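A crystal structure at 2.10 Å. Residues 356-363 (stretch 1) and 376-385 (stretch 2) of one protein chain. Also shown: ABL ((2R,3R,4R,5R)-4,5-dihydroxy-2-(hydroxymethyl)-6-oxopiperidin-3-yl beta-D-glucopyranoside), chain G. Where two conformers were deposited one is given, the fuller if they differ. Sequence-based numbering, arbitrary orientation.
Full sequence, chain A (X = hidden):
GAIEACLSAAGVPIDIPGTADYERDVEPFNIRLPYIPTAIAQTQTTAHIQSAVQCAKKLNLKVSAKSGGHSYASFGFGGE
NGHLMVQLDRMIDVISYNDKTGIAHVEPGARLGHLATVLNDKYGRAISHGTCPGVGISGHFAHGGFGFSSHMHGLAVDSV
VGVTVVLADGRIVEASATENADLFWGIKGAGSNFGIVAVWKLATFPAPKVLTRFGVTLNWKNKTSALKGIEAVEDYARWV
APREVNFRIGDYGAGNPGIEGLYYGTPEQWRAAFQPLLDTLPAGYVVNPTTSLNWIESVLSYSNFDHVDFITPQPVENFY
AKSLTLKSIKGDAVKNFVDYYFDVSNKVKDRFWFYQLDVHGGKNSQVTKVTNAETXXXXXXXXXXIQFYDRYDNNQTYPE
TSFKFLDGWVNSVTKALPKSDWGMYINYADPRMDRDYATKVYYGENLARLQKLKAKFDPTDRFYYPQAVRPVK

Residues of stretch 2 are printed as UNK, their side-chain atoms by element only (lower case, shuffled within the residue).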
ATOM      1  N   GLN A 356       6.858  11.586   1.995  1.00 14.23           N
ATOM      2  CA  GLN A 356       7.891  10.688   1.485  1.00 13.23           C
ATOM      3  C   GLN A 356       7.865  10.789  -0.015  1.00 13.45           C
ATOM      4  O   GLN A 356       6.796  10.674  -0.631  1.00 15.36           O
ATOM      5  CB  GLN A 356       7.650   9.240   1.925  1.00 12.54           C
ATOM      6  CG  GLN A 356       7.667   9.091   3.427  1.00 13.32           C
ATOM      7  CD  GLN A 356       7.206   7.753   3.924  1.00 14.43           C
ATOM      8  OE1 GLN A 356       7.724   7.227   4.919  1.00 15.86           O
ATOM      9  NE2 GLN A 356       6.217   7.193   3.256  1.00 16.07           N
ATOM     10  N   LEU A 357       9.040  11.032  -0.600  1.00 12.84           N
ATOM     11  CA  LEU A 357       9.220  10.993  -2.037  1.00 12.45           C
ATOM     12  C   LEU A 357       9.997   9.719  -2.391  1.00 11.77           C
ATOM     13  O   LEU A 357      11.247   9.693  -2.330  1.00 10.11           O
ATOM     14  CB  LEU A 357       9.945  12.242  -2.528  1.00 13.11           C
ATOM     15  CG  LEU A 357       9.499  13.647  -2.052  1.00 14.87           C
ATOM     16  CD1 LEU A 357      10.325  14.766  -2.729  1.00 15.45           C
ATOM     17  CD2 LEU A 357       8.035  13.941  -2.257  1.00 14.08           C
ATOM     18  N   ASP A 358       9.222   8.684  -2.741  1.00 10.68           N
ATOM     19  CA  ASP A 358       9.777   7.370  -3.057  0.50 11.19           C
ATOM     20  C   ASP A 358      10.224   7.261  -4.509  1.00 10.93           C
ATOM     21  O   ASP A 358       9.495   7.623  -5.419  1.00  9.87           O
ATOM     22  CB  ASP A 358       8.784   6.256  -2.714  0.50 10.85           C
ATOM     23  CG  ASP A 358       8.730   5.990  -1.226  0.50 12.04           C
ATOM     24  OD1 ASP A 358       8.095   6.797  -0.520  0.50 12.15           O
ATOM     25  OD2 ASP A 358       9.364   5.013  -0.753  0.50 12.13           O
ATOM     26  N   VAL A 359      11.440   6.752  -4.700  1.00 11.38           N
ATOM     27  CA  VAL A 359      11.973   6.492  -6.028  1.00 11.05           C
ATOM     28  C   VAL A 359      11.362   5.189  -6.575  1.00 11.30           C
ATOM     29  O   VAL A 359      11.859   4.072  -6.341  1.00 13.04           O
ATOM     30  CB  VAL A 359      13.516   6.531  -6.006  1.00 11.62           C
ATOM     31  CG1 VAL A 359      14.109   6.086  -7.329  1.00 10.95           C
ATOM     32  CG2 VAL A 359      13.992   7.966  -5.650  1.00 12.43           C
ATOM     33  N   HIS A 360      10.286   5.362  -7.327  1.00 10.76           N
ATOM     34  CA  HIS A 360       9.372   4.289  -7.754  1.00 11.83           C
ATOM     35  C   HIS A 360       9.771   3.813  -9.143  1.00 12.55           C
ATOM     36  O   HIS A 360       9.951   2.627  -9.372  1.00 13.42           O
ATOM     37  CB  HIS A 360       7.936   4.880  -7.705  1.00 12.31           C
ATOM     38  CG  HIS A 360       6.847   4.012  -8.267  1.00 12.43           C
ATOM     39  ND1 HIS A 360       6.473   4.051  -9.598  1.00 11.96           N
ATOM     40  CD2 HIS A 360       5.976   3.174  -7.661  1.00 12.55           C
ATOM     41  CE1 HIS A 360       5.461   3.225  -9.800  1.00 11.78           C
ATOM     42  NE2 HIS A 360       5.123   2.698  -8.637  1.00 13.72           N
ATOM     43  N   GLY A 361       9.952   4.751 -10.070  1.00 13.33           N
ATOM     44  CA  GLY A 361      10.354   4.420 -11.419  1.00 13.26           C
ATOM     45  C   GLY A 361      11.819   4.733 -11.670  1.00 15.09           C
ATOM     46  O   GLY A 361      12.637   4.747 -10.728  1.00 14.03           O
ATOM     47  N   GLY A 362      12.156   4.990 -12.938  1.00 14.63           N
ATOM     48  CA  GLY A 362      13.536   5.239 -13.305  1.00 15.02           C
ATOM     49  C   GLY A 362      14.082   4.074 -14.108  1.00 15.58           C
ATOM     50  O   GLY A 362      13.564   2.951 -14.035  1.00 15.56           O
ATOM     51  N   LYS A 363      15.146   4.339 -14.859  1.00 17.64           N
ATOM     52  CA  LYS A 363      15.708   3.374 -15.808  1.00 19.79           C
ATOM     53  C   LYS A 363      15.943   1.966 -15.217  1.00 17.79           C
ATOM     54  O   LYS A 363      15.581   0.956 -15.837  1.00 17.17           O
ATOM     55  CB  LYS A 363      17.019   3.919 -16.401  1.00 22.67           C
ATOM     56  CG  LYS A 363      17.495   3.164 -17.623  1.00 28.17           C
ATOM     57  CD  LYS A 363      18.962   2.789 -17.513  1.00 35.08           C
ATOM     58  CE  LYS A 363      19.844   3.656 -18.383  1.00 40.63           C
ATOM     59  NZ  LYS A 363      21.181   3.015 -18.555  1.00 41.35           N
ATOM     60  N   UNK A 376      -3.294  -4.580 -13.729  1.00 12.16           N
ATOM     61  CA  UNK A 376      -4.162  -3.438 -13.414  1.00 11.80           C
ATOM     62  C   UNK A 376      -3.380  -2.219 -12.906  1.00 11.06           C
ATOM     63  O   UNK A 376      -3.828  -1.084 -13.089  1.00 10.34           O
ATOM     64  c   UNK A 376      -5.209  -3.853 -12.352  1.00 11.80           C
ATOM     65  N   UNK A 377      -2.239  -2.461 -12.241  1.00 11.37           N
ATOM     66  CA  UNK A 377      -1.427  -1.379 -11.648  1.00 11.12           C
ATOM     67  C   UNK A 377      -1.087  -0.334 -12.737  1.00 11.14           C
ATOM     68  O   UNK A 377      -0.486  -0.696 -13.759  1.00 11.42           O
ATOM     69  c   UNK A 377       1.708  -0.242 -10.707  1.00 10.70           C
ATOM     70  c   UNK A 377       0.949   0.246  -8.064  1.00 10.78           C
ATOM     71  c   UNK A 377      -0.164  -1.948 -11.006  1.00 10.62           C
ATOM     72  c   UNK A 377       0.610  -0.941 -10.165  1.00 10.82           C
ATOM     73  c   UNK A 377       0.236  -0.672  -8.845  1.00 10.03           C
ATOM     74  o   UNK A 377       2.746   1.836  -7.857  1.00 10.40           O
ATOM     75  c   UNK A 377       2.041   0.923  -8.624  1.00 10.72           C
ATOM     76  c   UNK A 377       2.421   0.677  -9.949  1.00 10.45           C
ATOM     77  N   UNK A 378      -1.496   0.944 -12.537  1.00 11.01           N
ATOM     78  CA  UNK A 378      -1.419   1.960 -13.619  1.00 11.33           C
ATOM     79  C   UNK A 378      -0.286   2.957 -13.498  1.00 11.84           C
ATOM     80  O   UNK A 378      -0.269   3.950 -14.246  1.00 12.74           O
ATOM     81  c   UNK A 378      -2.704   2.769 -13.407  1.00 11.38           C
ATOM     82  c   UNK A 378      -2.207   1.470 -11.354  1.00 10.59           C
ATOM     83  c   UNK A 378      -2.908   2.707 -11.862  1.00 10.58           C
ATOM     84  N   UNK A 379       0.631   2.741 -12.562  1.00 10.84           N
ATOM     85  CA  UNK A 379       1.634   3.770 -12.281  1.00 10.98           C
ATOM     86  C   UNK A 379       3.025   3.421 -12.824  1.00 11.00           C
ATOM     87  O   UNK A 379       4.030   3.969 -12.355  1.00  9.73           O
ATOM     88  c   UNK A 379       1.737   4.019 -10.773  1.00 10.88           C
ATOM     89  c   UNK A 379       0.430   4.292 -10.111  1.00 11.32           C
ATOM     90  c   UNK A 379      -0.231   3.614  -9.141  1.00 11.44           C
ATOM     91  n   UNK A 379      -1.380   4.321  -8.863  1.00 12.57           N
ATOM     92  n   UNK A 379      -0.341   5.399 -10.406  1.00 11.43           N
ATOM     93  c   UNK A 379      -1.426   5.392  -9.647  1.00 11.77           C
ATOM     94  N   UNK A 380       3.092   2.488 -13.778  1.00 11.28           N
ATOM     95  CA  UNK A 380       4.418   2.001 -14.249  1.00 12.04           C
ATOM     96  C   UNK A 380       5.238   3.091 -14.964  1.00 12.55           C
ATOM     97  O   UNK A 380       6.451   2.939 -15.147  1.00 13.06           O
ATOM     98  c   UNK A 380       4.195  -1.091 -13.348  1.00 10.53           C
ATOM     99  c   UNK A 380       3.491  -0.405 -14.559  1.00 10.96           C
ATOM    100  n   UNK A 380       3.401  -2.239 -12.923  1.00 10.44           N
ATOM    101  c   UNK A 380       4.259   0.777 -15.176  1.00 10.96           C
ATOM    102  c   UNK A 380       3.777  -3.215 -12.081  1.00 11.50           C
ATOM    103  n   UNK A 380       2.894  -4.174 -11.775  1.00 10.01           N
ATOM    104  n   UNK A 380       5.013  -3.265 -11.557  1.00 10.61           N
ATOM    105  N   UNK A 381       4.557   4.162 -15.406  1.00 13.40           N
ATOM    106  CA  UNK A 381       5.201   5.247 -16.147  1.00 14.29           C
ATOM    107  C   UNK A 381       5.436   6.426 -15.221  1.00 14.46           C
ATOM    108  O   UNK A 381       5.582   7.565 -15.677  1.00 14.03           O
ATOM    109  c   UNK A 381       2.914   6.085 -16.944  1.00 15.97           C
ATOM    110  c   UNK A 381       4.334   5.680 -17.351  1.00 14.45           C
ATOM    111  o   UNK A 381       2.205   6.685 -17.785  1.00 16.21           O
ATOM    112  o   UNK A 381       2.486   5.818 -15.779  1.00 16.85           O
ATOM    113  N   UNK A 382       5.399   6.164 -13.916  1.00 14.25           N
ATOM    114  CA  UNK A 382       5.609   7.224 -12.896  1.00 14.52           C
ATOM    115  C   UNK A 382       6.903   7.000 -12.146  1.00 13.69           C
ATOM    116  O   UNK A 382       7.129   5.919 -11.592  1.00 14.49           O
ATOM    117  c   UNK A 382       4.450   7.303 -11.888  1.00 14.57           C
ATOM    118  c   UNK A 382       3.026   7.331 -12.515  1.00 16.09           C
ATOM    119  c   UNK A 382       1.400   8.844 -13.840  1.00 14.36           C
ATOM    120  c   UNK A 382       2.862   8.489 -13.551  1.00 15.59           C
ATOM    121  n   UNK A 382       0.703   7.771 -14.591  1.00 14.85           N
ATOM    122  N   UNK A 383       7.740   8.032 -12.116  1.00 13.28           N
ATOM    123  CA  UNK A 383       9.015   7.986 -11.447  1.00 13.20           C
ATOM    124  C   UNK A 383       8.849   8.129  -9.938  1.00 13.41           C
ATOM    125  O   UNK A 383       9.496   7.395  -9.158  1.00 13.09           O
ATOM    126  c   UNK A 383      12.446   9.320 -12.530  1.00 17.19           C
ATOM    127  c   UNK A 383      11.406   8.981 -11.466  1.00 14.72           C
ATOM    128  c   UNK A 383      11.629   9.834 -10.217  1.00 15.66           C
ATOM    129  c   UNK A 383       9.972   9.092 -11.998  1.00 14.57           C
ATOM    130  N   UNK A 384       8.020   9.093  -9.529  1.00 12.37           N
ATOM    131  CA  UNK A 384       7.803   9.387  -8.108  1.00 12.74           C
ATOM    132  C   UNK A 384       6.496   8.795  -7.573  1.00 12.32           C
ATOM    133  O   UNK A 384       5.441   8.944  -8.189  1.00 13.74           O
ATOM    134  c   UNK A 384      11.730  11.214  -5.544  1.00 15.87           C
ATOM    135  c   UNK A 384       9.258  12.549  -9.163  1.00 14.63           C
ATOM    136  c   UNK A 384      11.084  12.555  -7.871  1.00 15.56           C
ATOM    137  c   UNK A 384      10.468  10.985  -6.111  1.00 14.74           C
ATOM    138  c   UNK A 384      12.348  12.773  -7.309  1.00 15.48           C
ATOM    139  c   UNK A 384      12.655  12.095  -6.151  1.00 16.33           C
ATOM    140  c   UNK A 384      10.131  11.669  -7.290  1.00 14.96           C
ATOM    141  n   UNK A 384      10.522  13.075  -9.014  1.00 15.06           N
ATOM    142  c   UNK A 384       7.688  10.910  -7.910  1.00 12.96           C
ATOM    143  c   UNK A 384       8.976  11.677  -8.133  1.00 14.42           C
ATOM    144  N   UNK A 385       6.566   8.175  -6.409  1.00 12.22           N
ATOM    145  CA  UNK A 385       5.396   7.830  -5.602  1.00 12.07           C
ATOM    146  C   UNK A 385       5.506   8.700  -4.326  1.00 11.77           C
ATOM    147  O   UNK A 385       6.518   8.661  -3.625  1.00 11.85           O
ATOM    148  c   UNK A 385       4.526   5.904  -4.026  1.00 12.34           C
ATOM    149  c   UNK A 385       5.388   6.331  -5.237  1.00 11.95           C
ATOM    150  c   UNK A 385       3.054   6.183  -4.235  1.00 11.80           C
ATOM    151  c   UNK A 385       4.695   4.455  -3.696  1.00 11.96           C
TER
HETATM  152  C1A ABL G 604       3.570   4.208   4.974  1.00 42.43           C
HETATM  153  O1A ABL G 604       3.183   3.830   3.844  1.00 45.61           O
HETATM  154  C2A ABL G 604       5.060   4.501   5.243  1.00 42.65           C
HETATM  155  O2A ABL G 604       5.826   3.594   4.452  1.00 39.75           O
HETATM  156  C3A ABL G 604       5.452   4.387   6.738  1.00 38.30           C
HETATM  157  O3A ABL G 604       6.760   4.997   6.875  1.00 38.64           O
HETATM  158  C4A ABL G 604       4.468   5.177   7.579  1.00 40.88           C
HETATM  159  O1  ABL G 604       4.819   5.142   8.986  1.00 43.18           O
HETATM  160  C5A ABL G 604       3.038   4.556   7.413  1.00 40.31           C
HETATM  161  N5  ABL G 604       2.680   4.383   5.980  1.00 39.74           N
HETATM  162  C6A ABL G 604       1.926   5.449   8.023  1.00 39.00           C
HETATM  163  O6A ABL G 604       0.760   4.710   8.433  1.00 35.72           O
HETATM  164  C1  ABL G 604       5.532   6.268   9.573  1.00 45.15           C
HETATM  165  C2  ABL G 604       5.264   6.343  11.097  1.00 46.58           C
HETATM  166  O2  ABL G 604       3.853   6.482  11.304  1.00 51.76           O
HETATM  167  C3  ABL G 604       6.049   7.518  11.693  1.00 48.71           C
HETATM  168  O3  ABL G 604       5.852   7.616  13.103  1.00 50.06           O
HETATM  169  C4  ABL G 604       7.559   7.361  11.318  1.00 46.14           C
HETATM  170  O4  ABL G 604       8.353   8.410  11.851  1.00 48.59           O
HETATM  171  C5  ABL G 604       7.712   7.311   9.793  1.00 44.99           C
HETATM  172  O5  ABL G 604       6.924   6.202   9.296  1.00 45.16           O
HETATM  173  C6  ABL G 604       9.176   7.204   9.350  1.00 40.74           C
HETATM  174  O6  ABL G 604       9.870   6.142   9.920  1.00 36.37           O
HETATM  175  O   HOH W   1       5.714   7.206  -0.834  0.50  7.79           O

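Position 376 has a single side-chain carbon and lies far from stretch 1; one methyl makes it Ala376, a small residue for a buried spot. Position 377 carries one carbon and then a six-membered carbon ring bearing an oxygen. That oxygen lies 2.6 Å from His360 NE2, a short hydrogen bond in which either atom could be the donor. A phenol at the end of a long, rigid arm is Tyr377, whose OH reaches the imidazole from a backbone some distance away. At position 378 three carbons close a ring onto the backbone nitrogen, out of reach of stretch 1. This is Pro378, whose ring takes up the backbone N and stiffens the chain just before the turn that follows.

Position 379 holds one carbon and a five-membered ring of three carbons and two nitrogens. Its CB is 3.9 Å from His360 CE1, but its backbone O comes nearer, 3.0 Å from the same CE1. The ring makes it His379, a choice this backbone contact does not explain. Position 380 has three carbons, a nitrogen, and a carbon carrying two more nitrogens, with its CB pointing away from stretch 1. The guanidinium identifies Arg380, which sends its polar end to partners outside the two stretches. Two carbons, the second bearing two oxygens, mark position 381 as a carboxylate, Asp381, also directed away. Position 382 has four carbons in a row ending in nitrogen, and its backbone O accepts from His360 ND1 at 2.8 Å: Lys382. Its NZ forms a salt bridge with Asp381 OD1 at 2.9 Å, and its N donates to His379 O at 3.0 Å, closing a type I turn.

Position 383 has four carbons forked at the second; a terminal carbon makes a loose contact with Gly362 CA at 4.3 Å. This is Leu383; its CB points away from stretch 1, and its larger part is its backbone O. Position 384 has one carbon followed by fused rings of eight carbons and one nitrogen; a ring carbon lies 3.7 Å from Leu357 CB and 4.0 Å from Val359 CG2. Only Trp384 fits, its broad indole spanning both through CZ3. Position 385, again four carbons forked at the second, has its CB 3.8 Å from His360 CB; Leu385 places apolar bulk there.

The contact begins as an antiparallel pairing: Asp358 N donates to Leu385 O at 2.8 Å, and Leu385 N to Asp358 O at 3.1 Å. Beyond it, Leu383 O accepts from both His360 N and Gly361 N, each at 2.8 Å. Glycine suits position 361 because an ideal CB would clash with Lys382 O. His360 then joins the turn to Tyr377, using both ring nitrogens.

Stretch 2 376-385: AYPHRDKLWL
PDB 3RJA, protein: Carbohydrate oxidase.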